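Local coordinates for protein glycosyl hydrolase BlGH5_18 (PDB 7LQX) that is a family GH5 subfamily 18 glycoside hydrolase that probably cleaves a glycosidic bond during the bacterial breakdown of N-glycans, at residues M22-H34 against D51-V65. Residues are numbered along the deposited sequence; the frame is centred on the assembly and turned at random.
Sequences MRMRFGVNYTPSH and DMRRIRNLGMDHVRV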
HETATM    1  N   MSE A  22      -1.345 -13.913 -41.976  1.00 42.11           N
HETATM    2  CA  MSE A  22      -2.300 -13.710 -40.886  1.00 35.54           C
HETATM    3  C   MSE A  22      -2.003 -14.730 -39.799  1.00 36.18           C
HETATM    4  O   MSE A  22      -1.411 -15.774 -40.080  1.00 37.40           O
HETATM    5  CB  MSE A  22      -3.728 -13.908 -41.385  1.00 42.66           C
HETATM    6  CG  MSE A  22      -4.115 -12.999 -42.540  1.00 63.98           C
HETATM    7 SE   MSE A  22      -4.065 -11.109 -42.058  1.00 98.73          SE
HETATM    8  CE  MSE A  22      -5.769 -10.975 -41.118  1.00 80.37           C
ATOM      9  N   ARG A  23      -2.458 -14.460 -38.578  0.54 32.90           N
ATOM     10  CA  ARG A  23      -2.204 -15.387 -37.483  0.54 22.84           C
ATOM     11  C   ARG A  23      -2.977 -14.960 -36.247  0.54 23.18           C
ATOM     12  O   ARG A  23      -3.440 -13.820 -36.143  0.54 24.22           O
ATOM     13  CB  ARG A  23      -0.699 -15.455 -37.194  0.54 23.54           C
ATOM     14  CG  ARG A  23      -0.024 -14.084 -37.027  0.54 28.26           C
ATOM     15  CD  ARG A  23       1.212 -14.163 -36.120  0.54 28.00           C
ATOM     16  NE  ARG A  23       1.043 -15.265 -35.191  0.54 27.55           N
ATOM     17  CZ  ARG A  23       1.482 -15.310 -33.946  0.54 16.71           C
ATOM     18  NH1 ARG A  23       2.163 -14.299 -33.434  0.54 18.74           N
ATOM     19  NH2 ARG A  23       1.229 -16.391 -33.241  0.54 15.72           N
HETATM   20  N   MSE A  24      -3.117 -15.904 -35.312  1.00 16.33           N
HETATM   21  CA  MSE A  24      -3.787 -15.670 -34.034  1.00 15.40           C
HETATM   22  C   MSE A  24      -2.710 -15.786 -32.958  1.00 13.79           C
HETATM   23  O   MSE A  24      -1.953 -16.753 -32.939  1.00 13.91           O
HETATM   24  CB  MSE A  24      -4.861 -16.715 -33.749  1.00 15.12           C
HETATM   25  CG  MSE A  24      -5.523 -16.543 -32.388  1.00 14.02           C
HETATM   26 SE   MSE A  24      -6.918 -17.880 -32.068  1.00 22.25          SE
HETATM   27  CE  MSE A  24      -8.182 -17.321 -33.416  1.00 17.15           C
ATOM     28  N   ARG A  25      -2.664 -14.826 -32.046  0.66 13.04           N
ATOM     29  CA  ARG A  25      -1.596 -14.778 -31.063  0.66 11.94           C
ATOM     30  C   ARG A  25      -1.912 -15.688 -29.882  0.66 10.90           C
ATOM     31  O   ARG A  25      -3.061 -15.788 -29.441  0.66 10.77           O
ATOM     32  CB  ARG A  25      -1.424 -13.339 -30.572  0.66 15.07           C
ATOM     33  CG  ARG A  25      -1.366 -12.264 -31.660  0.66 25.15           C
ATOM     34  CD  ARG A  25      -0.088 -12.317 -32.485  0.66 28.10           C
ATOM     35  NE  ARG A  25       1.102 -12.387 -31.645  0.66 21.80           N
ATOM     36  CZ  ARG A  25       1.796 -11.338 -31.207  0.66 15.52           C
ATOM     37  NH1 ARG A  25       1.441 -10.096 -31.526  0.66 16.58           N
ATOM     38  NH2 ARG A  25       2.859 -11.550 -30.444  0.66 11.73           N
ATOM     39  N   PHE A  26      -0.878 -16.357 -29.372  1.00 10.31           N
ATOM     40  CA  PHE A  26      -0.991 -17.204 -28.185  1.00  9.47           C
ATOM     41  C   PHE A  26       0.090 -16.816 -27.187  1.00  9.41           C
ATOM     42  O   PHE A  26       1.270 -16.737 -27.545  1.00  9.68           O
ATOM     43  CB  PHE A  26      -0.924 -18.698 -28.540  1.00  9.80           C
ATOM     44  CG  PHE A  26      -2.217 -19.222 -29.082  1.00 10.41           C
ATOM     45  CD1 PHE A  26      -2.556 -19.057 -30.420  1.00 11.45           C
ATOM     46  CD2 PHE A  26      -3.128 -19.832 -28.238  1.00 10.67           C
ATOM     47  CE1 PHE A  26      -3.766 -19.522 -30.901  1.00 12.16           C
ATOM     48  CE2 PHE A  26      -4.334 -20.294 -28.713  1.00 10.75           C
ATOM     49  CZ  PHE A  26      -4.662 -20.129 -30.041  1.00 11.79           C
ATOM     50  N   GLY A  27      -0.315 -16.540 -25.954  1.00  8.49           N
ATOM     51  CA  GLY A  27       0.635 -16.120 -24.948  1.00  8.91           C
ATOM     52  C   GLY A  27       0.116 -16.379 -23.552  1.00  8.15           C
ATOM     53  O   GLY A  27      -0.897 -17.053 -23.357  1.00  7.67           O
ATOM     54  N   VAL A  28       0.838 -15.841 -22.565  1.00  7.19           N
ATOM     55  CA  VAL A  28       0.493 -16.042 -21.163  1.00  6.82           C
ATOM     56  C   VAL A  28       0.581 -14.735 -20.394  1.00  6.75           C
ATOM     57  O   VAL A  28       1.391 -13.852 -20.696  1.00  7.42           O
ATOM     58  CB  VAL A  28       1.361 -17.115 -20.460  1.00  8.53           C
ATOM     59  CG1 VAL A  28       1.139 -18.474 -21.082  1.00  8.97           C
ATOM     60  CG2 VAL A  28       2.829 -16.737 -20.501  1.00  9.42           C
ATOM     61  N   ASN A  29      -0.277 -14.627 -19.389  1.00  7.39           N
ATOM     62  CA  ASN A  29      -0.128 -13.650 -18.323  1.00  6.85           C
ATOM     63  C   ASN A  29       0.974 -14.154 -17.412  1.00  7.25           C
ATOM     64  O   ASN A  29       0.847 -15.227 -16.818  1.00  7.53           O
ATOM     65  CB  ASN A  29      -1.452 -13.537 -17.580  1.00  6.72           C
ATOM     66  CG  ASN A  29      -2.505 -12.830 -18.412  1.00  5.89           C
ATOM     67  OD1 ASN A  29      -2.485 -11.609 -18.523  1.00  7.35           O
ATOM     68  ND2 ASN A  29      -3.413 -13.598 -19.017  1.00  6.64           N
ATOM     69  N   TYR A  30       2.066 -13.404 -17.335  1.00  7.54           N
ATOM     70  CA  TYR A  30       3.289 -13.877 -16.691  1.00  7.30           C
ATOM     71  C   TYR A  30       3.238 -13.585 -15.200  1.00  6.65           C
ATOM     72  O   TYR A  30       3.256 -12.423 -14.786  1.00  7.72           O
ATOM     73  CB  TYR A  30       4.514 -13.247 -17.354  1.00  7.60           C
ATOM     74  CG  TYR A  30       5.811 -13.576 -16.662  1.00  7.04           C
ATOM     75  CD1 TYR A  30       6.088 -14.863 -16.261  1.00  8.28           C
ATOM     76  CD2 TYR A  30       6.763 -12.593 -16.419  1.00  9.19           C
ATOM     77  CE1 TYR A  30       7.280 -15.175 -15.606  1.00  8.55           C
ATOM     78  CE2 TYR A  30       7.954 -12.893 -15.789  1.00  8.91           C
ATOM     79  CZ  TYR A  30       8.210 -14.180 -15.384  1.00  9.26           C
ATOM     80  OH  TYR A  30       9.402 -14.442 -14.735  1.00  9.76           O
ATOM     81  N   THR A  31       3.155 -14.652 -14.410  1.00  6.99           N
ATOM     82  CA  THR A  31       3.272 -14.586 -12.967  1.00  6.90           C
ATOM     83  C   THR A  31       4.655 -15.103 -12.586  1.00  8.37           C
ATOM     84  O   THR A  31       4.897 -16.314 -12.683  1.00 10.12           O
ATOM     85  CB  THR A  31       2.173 -15.431 -12.321  1.00  7.92           C
ATOM     86  OG1 THR A  31       2.049 -16.688 -13.000  1.00  8.80           O
ATOM     87  CG2 THR A  31       0.833 -14.721 -12.386  1.00  8.77           C
ATOM     88  N   PRO A  32       5.595 -14.244 -12.193  1.00  7.68           N
ATOM     89  CA  PRO A  32       6.961 -14.718 -11.935  1.00  8.95           C
ATOM     90  C   PRO A  32       6.991 -15.867 -10.940  1.00  9.27           C
ATOM     91  O   PRO A  32       6.329 -15.837  -9.902  1.00  9.22           O
ATOM     92  CB  PRO A  32       7.674 -13.470 -11.398  1.00 10.74           C
ATOM     93  CG  PRO A  32       6.931 -12.322 -12.025  1.00 10.22           C
ATOM     94  CD  PRO A  32       5.487 -12.773 -12.099  1.00  9.15           C
ATOM     95  N   SER A  33       7.760 -16.902 -11.279  1.00 10.43           N
ATOM     96  CA  SER A  33       7.835 -18.072 -10.418  1.00 12.53           C
ATOM     97  C   SER A  33       8.513 -17.748  -9.095  1.00 14.03           C
ATOM     98  O   SER A  33       8.177 -18.351  -8.071  1.00 16.92           O
ATOM     99  CB  SER A  33       8.590 -19.194 -11.123  1.00 13.40           C
ATOM    100  OG  SER A  33       9.950 -18.850 -11.317  1.00 12.90           O
ATOM    101  N   HIS A  34       9.452 -16.813  -9.092  1.00 10.88           N
ATOM    102  CA  HIS A  34      10.207 -16.443  -7.896  1.00 10.78           C
ATOM    103  C   HIS A  34       9.610 -15.167  -7.316  1.00 12.91           C
ATOM    104  O   HIS A  34      10.072 -14.058  -7.603  1.00 13.96           O
ATOM    105  CB  HIS A  34      11.686 -16.316  -8.236  1.00 13.92           C
ATOM    106  CG  HIS A  34      12.361 -17.631  -8.480  1.00 14.27           C
ATOM    107  ND1 HIS A  34      11.906 -18.547  -9.405  1.00 15.76           N
ATOM    108  CD2 HIS A  34      13.458 -18.184  -7.913  1.00 17.05           C
ATOM    109  CE1 HIS A  34      12.693 -19.607  -9.398  1.00 16.65           C
ATOM    110  NE2 HIS A  34      13.639 -19.415  -8.496  1.00 18.87           N
ATOM    111  N   ASP A  51      12.069 -18.746 -16.642  1.00 12.76           N
ATOM    112  CA  ASP A  51      10.621 -18.706 -16.815  1.00 12.03           C
ATOM    113  C   ASP A  51      10.271 -18.453 -18.278  1.00 12.00           C
ATOM    114  O   ASP A  51       9.403 -19.116 -18.856  1.00 11.91           O
ATOM    115  CB  ASP A  51      10.005 -17.576 -15.980  1.00 11.23           C
ATOM    116  CG  ASP A  51       9.931 -17.872 -14.492  1.00 11.21           C
ATOM    117  OD1 ASP A  51      10.247 -18.997 -14.055  1.00 12.61           O
ATOM    118  OD2 ASP A  51       9.540 -16.929 -13.768  1.00 11.01           O
HETATM  119  N   MSE A  52      10.932 -17.473 -18.885  1.00 11.94           N
HETATM  120  CA  MSE A  52      10.629 -17.093 -20.256  1.00 11.85           C
HETATM  121  C   MSE A  52      11.030 -18.161 -21.258  1.00 12.60           C
HETATM  122  O   MSE A  52      10.341 -18.372 -22.258  1.00 12.51           O
HETATM  123  CB  MSE A  52      11.338 -15.787 -20.612  1.00 13.73           C
HETATM  124  CG  MSE A  52      10.845 -14.599 -19.846  1.00 12.87           C
HETATM  125 SE   MSE A  52       9.070 -14.034 -20.312  1.00 23.27          SE
HETATM  126  CE  MSE A  52       9.008 -12.420 -19.207  1.00 13.73           C
ATOM    127  N   ARG A  53      12.158 -18.826 -21.003  1.00 13.40           N
ATOM    128  CA  ARG A  53      12.566 -19.931 -21.861  1.00 14.22           C
ATOM    129  C   ARG A  53      11.501 -21.021 -21.874  1.00 14.12           C
ATOM    130  O   ARG A  53      11.119 -21.522 -22.937  1.00 14.33           O
ATOM    131  CB  ARG A  53      13.910 -20.483 -21.388  1.00 15.15           C
ATOM    132  CG  ARG A  53      14.482 -21.573 -22.277  1.00 16.14           C
ATOM    133  CD  ARG A  53      15.741 -22.188 -21.673  1.00 21.07           C
ATOM    134  NE  ARG A  53      15.433 -23.029 -20.517  1.00 22.12           N
ATOM    135  CZ  ARG A  53      15.034 -24.298 -20.601  1.00 21.91           C
ATOM    136  NH1 ARG A  53      14.896 -24.877 -21.786  1.00 25.90           N
ATOM    137  NH2 ARG A  53      14.767 -24.987 -19.498  1.00 25.02           N
ATOM    138  N   ARG A  54      10.990 -21.384 -20.697  1.00 13.83           N
ATOM    139  CA  ARG A  54       9.991 -22.446 -20.626  1.00 13.84           C
ATOM    140  C   ARG A  54       8.669 -22.019 -21.254  1.00 13.11           C
ATOM    141  O   ARG A  54       8.003 -22.823 -21.916  1.00 13.32           O
ATOM    142  CB  ARG A  54       9.823 -22.874 -19.170  1.00 16.04           C
ATOM    143  CG  ARG A  54      11.112 -23.482 -18.624  1.00 18.72           C
ATOM    144  CD  ARG A  54      10.948 -24.173 -17.288  1.00 26.88           C
ATOM    145  NE  ARG A  54      12.253 -24.505 -16.718  1.00 30.01           N
ATOM    146  CZ  ARG A  54      12.432 -25.255 -15.636  1.00 36.52           C
ATOM    147  NH1 ARG A  54      13.658 -25.494 -15.190  1.00 37.99           N
ATOM    148  NH2 ARG A  54      11.389 -25.774 -15.004  1.00 43.38           N
ATOM    149  N   ILE A  55       8.277 -20.760 -21.063  1.00 12.34           N
ATOM    150  CA  ILE A  55       7.075 -20.237 -21.710  1.00 11.72           C
ATOM    151  C   ILE A  55       7.230 -20.281 -23.225  1.00 12.06           C
ATOM    152  O   ILE A  55       6.334 -20.740 -23.944  1.00 12.04           O
ATOM    153  CB  ILE A  55       6.791 -18.812 -21.203  1.00 10.95           C
ATOM    154  CG1 ILE A  55       6.355 -18.857 -19.736  1.00 10.60           C
ATOM    155  CG2 ILE A  55       5.742 -18.135 -22.082  1.00 10.46           C
ATOM    156  CD1 ILE A  55       6.436 -17.517 -19.046  1.00 10.51           C
ATOM    157  N   ARG A  56       8.374 -19.816 -23.734  1.00 12.44           N
ATOM    158  CA  ARG A  56       8.594 -19.852 -25.176  1.00 12.86           C
ATOM    159  C   ARG A  56       8.503 -21.279 -25.701  1.00 13.53           C
ATOM    160  O   ARG A  56       7.993 -21.514 -26.804  1.00 13.66           O
ATOM    161  CB  ARG A  56       9.963 -19.256 -25.514  1.00 13.34           C
ATOM    162  CG  ARG A  56      10.391 -19.413 -26.978  1.00 13.98           C
ATOM    163  CD  ARG A  56       9.459 -18.696 -27.953  1.00 13.52           C
ATOM    164  NE  ARG A  56       9.853 -18.921 -29.346  1.00 16.68           N
ATOM    165  CZ  ARG A  56       9.495 -19.981 -30.072  1.00 18.13           C
ATOM    166  NH1 ARG A  56       8.728 -20.929 -29.549  1.00 23.04           N
ATOM    167  NH2 ARG A  56       9.904 -20.100 -31.331  1.00 19.64           N
ATOM    168  N   ASN A  57       9.005 -22.244 -24.929  1.00 14.02           N
ATOM    169  CA  ASN A  57       9.031 -23.630 -25.380  1.00 14.80           C
ATOM    170  C   ASN A  57       7.645 -24.255 -25.459  1.00 14.52           C
ATOM    171  O   ASN A  57       7.491 -25.298 -26.102  1.00 15.14           O
ATOM    172  CB  ASN A  57       9.967 -24.446 -24.493  1.00 16.33           C
ATOM    173  CG  ASN A  57      11.425 -24.178 -24.807  1.00 19.49           C
ATOM    174  OD1 ASN A  57      11.747 -23.556 -25.821  1.00 22.17           O
ATOM    175  ND2 ASN A  57      12.314 -24.644 -23.945  1.00 24.15           N
ATOM    176  N   LEU A  58       6.633 -23.641 -24.842  1.00 13.68           N
ATOM    177  CA  LEU A  58       5.248 -24.021 -25.079  1.00 14.93           C
ATOM    178  C   LEU A  58       4.735 -23.572 -26.438  1.00 15.00           C
ATOM    179  O   LEU A  58       3.589 -23.895 -26.789  1.00 16.59           O
ATOM    180  CB  LEU A  58       4.336 -23.385 -24.033  1.00 16.11           C
ATOM    181  CG  LEU A  58       4.426 -23.869 -22.594  1.00 18.49           C
ATOM    182  CD1 LEU A  58       3.400 -23.091 -21.771  1.00 19.94           C
ATOM    183  CD2 LEU A  58       4.197 -25.366 -22.506  1.00 20.58           C
ATOM    184  N   GLY A  59       5.528 -22.821 -27.192  1.00 13.37           N
ATOM    185  CA  GLY A  59       5.060 -22.242 -28.430  1.00 13.24           C
ATOM    186  C   GLY A  59       4.351 -20.921 -28.269  1.00 12.39           C
ATOM    187  O   GLY A  59       3.509 -20.571 -29.107  1.00 12.26           O
HETATM  188  N   MSE A  60       4.653 -20.177 -27.213  1.00 11.93           N
HETATM  189  CA  MSE A  60       4.036 -18.880 -26.981  1.00 11.18           C
HETATM  190  C   MSE A  60       4.758 -17.803 -27.773  1.00 11.25           C
HETATM  191  O   MSE A  60       5.973 -17.871 -27.968  1.00 13.24           O
HETATM  192  CB  MSE A  60       4.096 -18.529 -25.499  1.00 10.73           C
HETATM  193  CG  MSE A  60       3.431 -19.540 -24.600  1.00 11.64           C
HETATM  194 SE   MSE A  60       1.522 -19.699 -24.878  1.00 19.03          SE
HETATM  195  CE  MSE A  60       1.473 -21.231 -26.027  1.00 11.52           C
ATOM    196  N   ASP A  61       4.009 -16.800 -28.225  1.00 10.81           N
ATOM    197  CA  ASP A  61       4.587 -15.678 -28.944  1.00 11.02           C
ATOM    198  C   ASP A  61       4.559 -14.373 -28.160  1.00 10.33           C
ATOM    199  O   ASP A  61       5.118 -13.380 -28.632  1.00 10.77           O
ATOM    200  CB  ASP A  61       3.910 -15.511 -30.313  1.00 11.05           C
ATOM    201  CG  ASP A  61       2.422 -15.264 -30.202  1.00 10.51           C
ATOM    202  OD1 ASP A  61       2.038 -14.202 -29.677  1.00 10.14           O
ATOM    203  OD2 ASP A  61       1.642 -16.135 -30.629  1.00 11.24           O
ATOM    204  N   HIS A  62       3.944 -14.340 -26.977  1.00  9.79           N
ATOM    205  CA  HIS A  62       3.942 -13.111 -26.199  1.00  9.31           C
ATOM    206  C   HIS A  62       3.665 -13.400 -24.735  1.00  8.93           C
ATOM    207  O   HIS A  62       3.155 -14.462 -24.366  1.00  8.96           O
ATOM    208  CB  HIS A  62       2.901 -12.101 -26.713  1.00  8.95           C
ATOM    209  CG  HIS A  62       1.480 -12.501 -26.440  1.00  8.59           C
ATOM    210  ND1 HIS A  62       0.759 -13.293 -27.301  1.00  8.81           N
ATOM    211  CD2 HIS A  62       0.651 -12.224 -25.402  1.00  8.80           C
ATOM    212  CE1 HIS A  62      -0.454 -13.489 -26.807  1.00  9.61           C
ATOM    213  NE2 HIS A  62      -0.545 -12.850 -25.657  1.00  8.85           N
ATOM    214  N   VAL A  63       3.989 -12.402 -23.916  1.00  8.63           N
ATOM    215  CA  VAL A  63       3.634 -12.354 -22.510  1.00  8.22           C
ATOM    216  C   VAL A  63       2.970 -11.017 -22.207  1.00  7.83           C
ATOM    217  O   VAL A  63       3.233 -10.001 -22.858  1.00  9.26           O
ATOM    218  CB  VAL A  63       4.866 -12.546 -21.596  1.00  8.46           C
ATOM    219  CG1 VAL A  63       5.440 -13.948 -21.737  1.00 11.23           C
ATOM    220  CG2 VAL A  63       5.936 -11.497 -21.884  1.00  9.20           C
ATOM    221  N   ARG A  64       2.098 -11.030 -21.201  1.00  7.63           N
ATOM    222  CA  ARG A  64       1.547  -9.833 -20.572  1.00  6.91           C
ATOM    223  C   ARG A  64       2.176  -9.719 -19.190  1.00  6.81           C
ATOM    224  O   ARG A  64       2.206 -10.700 -18.443  1.00  7.78           O
ATOM    225  CB  ARG A  64       0.022  -9.938 -20.493  1.00  7.62           C
ATOM    226  CG  ARG A  64      -0.692  -8.751 -19.874  1.00  7.35           C
ATOM    227  CD  ARG A  64      -2.193  -8.836 -20.132  1.00  7.29           C
ATOM    228  NE  ARG A  64      -2.922  -7.867 -19.318  1.00  6.97           N
ATOM    229  CZ  ARG A  64      -3.900  -8.165 -18.465  1.00  6.74           C
ATOM    230  NH1 ARG A  64      -4.316  -9.413 -18.301  1.00  7.10           N
ATOM    231  NH2 ARG A  64      -4.472  -7.192 -17.776  1.00  8.15           N
ATOM    232  N   VAL A  65       2.717  -8.549 -18.870  0.58  6.74           N
ATOM    233  CA  VAL A  65       3.464  -8.393 -17.630  0.58  8.28           C
ATOM    234  C   VAL A  65       2.933  -7.230 -16.813  0.58  6.38           C
ATOM    235  O   VAL A  65       2.382  -6.259 -17.342  0.58  7.04           O
ATOM    236  CB  VAL A  65       4.982  -8.263 -17.875  0.58  8.86           C
ATOM    237  CG1 VAL A  65       5.477  -9.442 -18.699  0.58 10.42           C
ATOM    238  CG2 VAL A  65       5.295  -6.952 -18.566  0.58 10.40           C
TER
HETATM  239  O   HOH W   1      10.751 -15.575 -11.471  1.00 11.35           O
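The first beta-alpha-beta unit of the (beta/alpha)8 barrel characteristic of family GH5 brings Val28 against Val63 and Ile55, with strands 25-29 and 62-65 parallel and helix 45-57 packed outside them. Val28 N donates to His62 O, Val28 O accepts from Arg64 N, and Tyr30 N meets Arg64 O at 2.9 Å. Before strand 62-65, Asp61 gathers residues at and just before the start of strand 25-29. Its OD1 is gripped side-on by NE and NH2 of Arg25, both from above the carboxylate plane. His62 ND1 donates to Asp61 OD1 in the ring plane, while NE2 hydrogen-bonds Thr310 OG1 of strand 306-312, holding the imidazole at both nitrogens. Asp61 OD2 takes Arg23 NH2 at 2.7 Å and, from the opposite face, Phe26 N. Replacing Asp61 by alanine would remove the carboxylate that Arg23 and Arg25 share, and is likely to leave the Phe26 N-H and His62 ND1 without their acceptor. Gly27 CA sits over one face of the His62 ring, 3.5 Å from its centroid, a CH-pi contact. On the helix side, Val28 CG2 meets Ile55 CG2 at 3.6 Å. Tyr30, its CG anti to the backbone N (chi1 174°), reaches toward helix 45-57: the selenium of Met52, a selenomethionine, lies above the ring at a distance, a Met-aromatic contact, and Tyr30 OH bonds the anti lone pair of Asp51 OD2 at 2.7 Å. Asp51 also holds Ser33, OD2 taking its N and OD1 its OG. Arg64 NH1 bonds Asn29 OD1 and Glu276, while NH2 pairs with Asp104. Strands 306-312 and 100-104 flank the pair; helix 342-354 covers Phe26 and Met60.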